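Local coordinates for mandelate racemase/muconate lactonizing enzyme (Roseovarius nubinhibens, PDB 2QDD), which belongs to the enolase superfamily and probably uses bound magnesium to stabilise an enolate intermediate formed by proton abstraction from a carboxylate substrate, at the interface of chains A and B. Numbering follows the deposited sequence. Chains: chain A/B, Mandelate racemase/muconate lactonizing enzyme.

The interface of chains A and B. Residues chain A 249, 253, 256, 283, 287; chain B 249, 253, 256-257, 283, 287.
This apolar helix-to-helix patch is part of a two-fold symmetric interface between two copies of the enzyme; it helps to hold together one pair among the eight copies of the deposited assembly, though the pair need not be the biological oligomer. Within this patch no N or O of one chain lies within bonding reach of the other, so apolar packing carries the contact here. A:Leu253 and B:Leu253 are the knobs. A:Leu253, with chi1 -126°, lies off a staggered position and meets B:Trp256 tip to tip, its CG over the face of the indole's six-membered ring, 4.0 Å from the centroid, in a CH-pi contact. Its CD1 touches CE2 of B:Phe283 at 3.7 Å, in the plane of that ring and at its edge, while CD2 lies between the rim of the indole face and CG1 of B:Val287, 3.8 Å from the latter. B:Val287 CG1 also sits over the rim of one face of B:Phe283 and probably helps to hold that ring's tilt. With CG anti to the backbone N (chi1 172°), A:Trp256 presents a face of its six-membered ring to CG of B:Leu253 in the twin arrangement. Farther along, A:Phe249, likewise anti, crosses B:Phe283 at about a right angle, its CE2 3.9 Å from CD2 of the partner ring, an edge contact without stacking. Near the two-fold axis the leucines cross obliquely. A:Phe249, A:Leu253 and A:Trp256 belong to helix 249-258, A:Phe283 and A:Val287 to helix 274-287; with their chain B twins, they lie in the C-terminal barrel domain typical of this superfamily.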
loop_
_atom_site.group_PDB
_atom_site.type_symbol
_atom_site.label_atom_id
_atom_site.label_comp_id
_atom_site.label_asym_id
_atom_site.label_seq_id
_atom_site.Cartn_x
_atom_site.Cartn_y
_atom_site.Cartn_z
ATOM N N PHE A 249 -7.915 7.180 21.495
ATOM C CA PHE A 249 -8.778 6.846 20.360
ATOM C C PHE A 249 -8.001 6.580 19.069
ATOM O O PHE A 249 -8.338 5.664 18.313
ATOM C CB PHE A 249 -9.835 7.932 20.136
ATOM C CG PHE A 249 -10.776 7.639 18.993
ATOM C CD1 PHE A 249 -11.720 6.620 19.091
ATOM C CD2 PHE A 249 -10.711 8.379 17.813
ATOM C CE1 PHE A 249 -12.587 6.348 18.036
ATOM C CE2 PHE A 249 -11.574 8.116 16.754
ATOM C CZ PHE A 249 -12.513 7.099 16.866
ATOM N N LEU A 253 -8.138 3.576 16.143
ATOM C CA LEU A 253 -8.109 3.922 14.723
ATOM C C LEU A 253 -6.951 3.285 13.958
ATOM O O LEU A 253 -7.138 2.791 12.850
ATOM C CB LEU A 253 -8.022 5.444 14.588
ATOM C CG LEU A 253 -9.054 6.183 13.742
ATOM C CD1 LEU A 253 -10.471 5.717 14.032
ATOM C CD2 LEU A 253 -8.919 7.684 13.965
ATOM N N TRP A 256 -7.519 -0.574 13.884
ATOM C CA TRP A 256 -8.539 -0.851 12.878
ATOM C C TRP A 256 -7.995 -0.846 11.434
ATOM O O TRP A 256 -8.262 -1.777 10.668
ATOM C CB TRP A 256 -9.729 0.113 13.019
ATOM C CG TRP A 256 -10.691 -0.034 11.893
ATOM C CD1 TRP A 256 -11.630 -1.016 11.740
ATOM C CD2 TRP A 256 -10.774 0.790 10.726
ATOM N NE1 TRP A 256 -12.307 -0.840 10.555
ATOM C CE2 TRP A 256 -11.797 0.256 9.911
ATOM C CE3 TRP A 256 -10.079 1.926 10.287
ATOM C CZ2 TRP A 256 -12.154 0.828 8.686
ATOM C CZ3 TRP A 256 -10.430 2.493 9.063
ATOM C CH2 TRP A 256 -11.458 1.941 8.277
ATOM N N PHE A 283 -17.312 3.171 18.427
ATOM C CA PHE A 283 -16.434 2.845 17.306
ATOM C C PHE A 283 -16.360 1.333 17.085
ATOM O O PHE A 283 -16.499 0.868 15.955
ATOM C CB PHE A 283 -15.029 3.434 17.500
ATOM C CG PHE A 283 -14.074 3.099 16.384
ATOM C CD1 PHE A 283 -13.076 2.150 16.566
ATOM C CD2 PHE A 283 -14.177 3.729 15.153
ATOM C CE1 PHE A 283 -12.197 1.828 15.540
ATOM C CE2 PHE A 283 -13.301 3.415 14.118
ATOM C CZ PHE A 283 -12.311 2.465 14.312
ATOM N N VAL A 287 -17.507 -1.096 13.701
ATOM C CA VAL A 287 -16.531 -1.860 12.915
ATOM C C VAL A 287 -16.589 -3.359 13.215
ATOM O O VAL A 287 -15.845 -4.156 12.630
ATOM C CB VAL A 287 -15.072 -1.305 13.066
ATOM C CG1 VAL A 287 -15.007 0.157 12.670
ATOM C CG2 VAL A 287 -14.538 -1.486 14.482
ATOM N N PHE B 249 -21.593 6.302 9.111
ATOM C CA PHE B 249 -20.306 6.447 9.789
ATOM C C PHE B 249 -19.142 5.785 9.035
ATOM O O PHE B 249 -18.022 6.306 9.031
ATOM C CB PHE B 249 -20.394 5.909 11.226
ATOM C CG PHE B 249 -19.133 6.101 12.025
ATOM C CD1 PHE B 249 -18.779 7.363 12.497
ATOM C CD2 PHE B 249 -18.288 5.022 12.290
ATOM C CE1 PHE B 249 -17.606 7.548 13.226
ATOM C CE2 PHE B 249 -17.116 5.194 13.018
ATOM C CZ PHE B 249 -16.775 6.462 13.488
ATOM N N LEU B 253 -15.312 7.100 8.001
ATOM C CA LEU B 253 -14.133 6.260 8.235
ATOM C C LEU B 253 -13.311 6.020 6.965
ATOM O O LEU B 253 -12.093 6.193 6.974
ATOM C CB LEU B 253 -14.599 4.916 8.800
ATOM C CG LEU B 253 -13.861 4.186 9.919
ATOM C CD1 LEU B 253 -13.102 5.110 10.861
ATOM C CD2 LEU B 253 -14.860 3.342 10.674
ATOM N N TRP B 256 -11.610 9.329 5.871
ATOM C CA TRP B 256 -10.446 9.618 6.692
ATOM C C TRP B 256 -9.251 8.747 6.274
ATOM O O TRP B 256 -8.137 9.255 6.142
ATOM C CB TRP B 256 -10.770 9.457 8.185
ATOM C CG TRP B 256 -9.538 9.436 9.033
ATOM C CD1 TRP B 256 -8.826 10.517 9.467
ATOM C CD2 TRP B 256 -8.837 8.275 9.502
ATOM N NE1 TRP B 256 -7.732 10.103 10.190
ATOM C CE2 TRP B 256 -7.711 8.732 10.221
ATOM C CE3 TRP B 256 -9.048 6.893 9.376
ATOM C CZ2 TRP B 256 -6.804 7.861 10.829
ATOM C CZ3 TRP B 256 -8.141 6.018 9.978
ATOM C CH2 TRP B 256 -7.032 6.509 10.693
ATOM N N SER B 257 -9.490 7.450 6.059
ATOM C CA SER B 257 -8.423 6.513 5.679
ATOM C C SER B 257 -7.848 6.744 4.274
ATOM O O SER B 257 -6.680 6.441 4.032
ATOM C CB SER B 257 -8.877 5.059 5.842
ATOM O OG SER B 257 -9.882 4.735 4.904
ATOM N N PHE B 283 -15.918 11.914 16.170
ATOM C CA PHE B 283 -14.874 11.390 15.278
ATOM C C PHE B 283 -14.110 12.512 14.575
ATOM O O PHE B 283 -12.883 12.484 14.520
ATOM C CB PHE B 283 -15.459 10.427 14.230
ATOM C CG PHE B 283 -14.446 9.938 13.226
ATOM C CD1 PHE B 283 -14.355 10.519 11.962
ATOM C CD2 PHE B 283 -13.577 8.896 13.549
ATOM C CE1 PHE B 283 -13.412 10.067 11.032
ATOM C CE2 PHE B 283 -12.632 8.437 12.627
ATOM C CZ PHE B 283 -12.553 9.022 11.370
ATOM N N VAL B 287 -10.015 13.603 14.666
ATOM C CA VAL B 287 -9.102 13.590 13.516
ATOM C C VAL B 287 -8.776 14.985 12.970
ATOM O O VAL B 287 -8.020 15.125 12.005
ATOM C CB VAL B 287 -9.562 12.613 12.387
ATOM C CG1 VAL B 287 -9.829 11.208 12.955
ATOM C CG2 VAL B 287 -10.786 13.136 11.650
#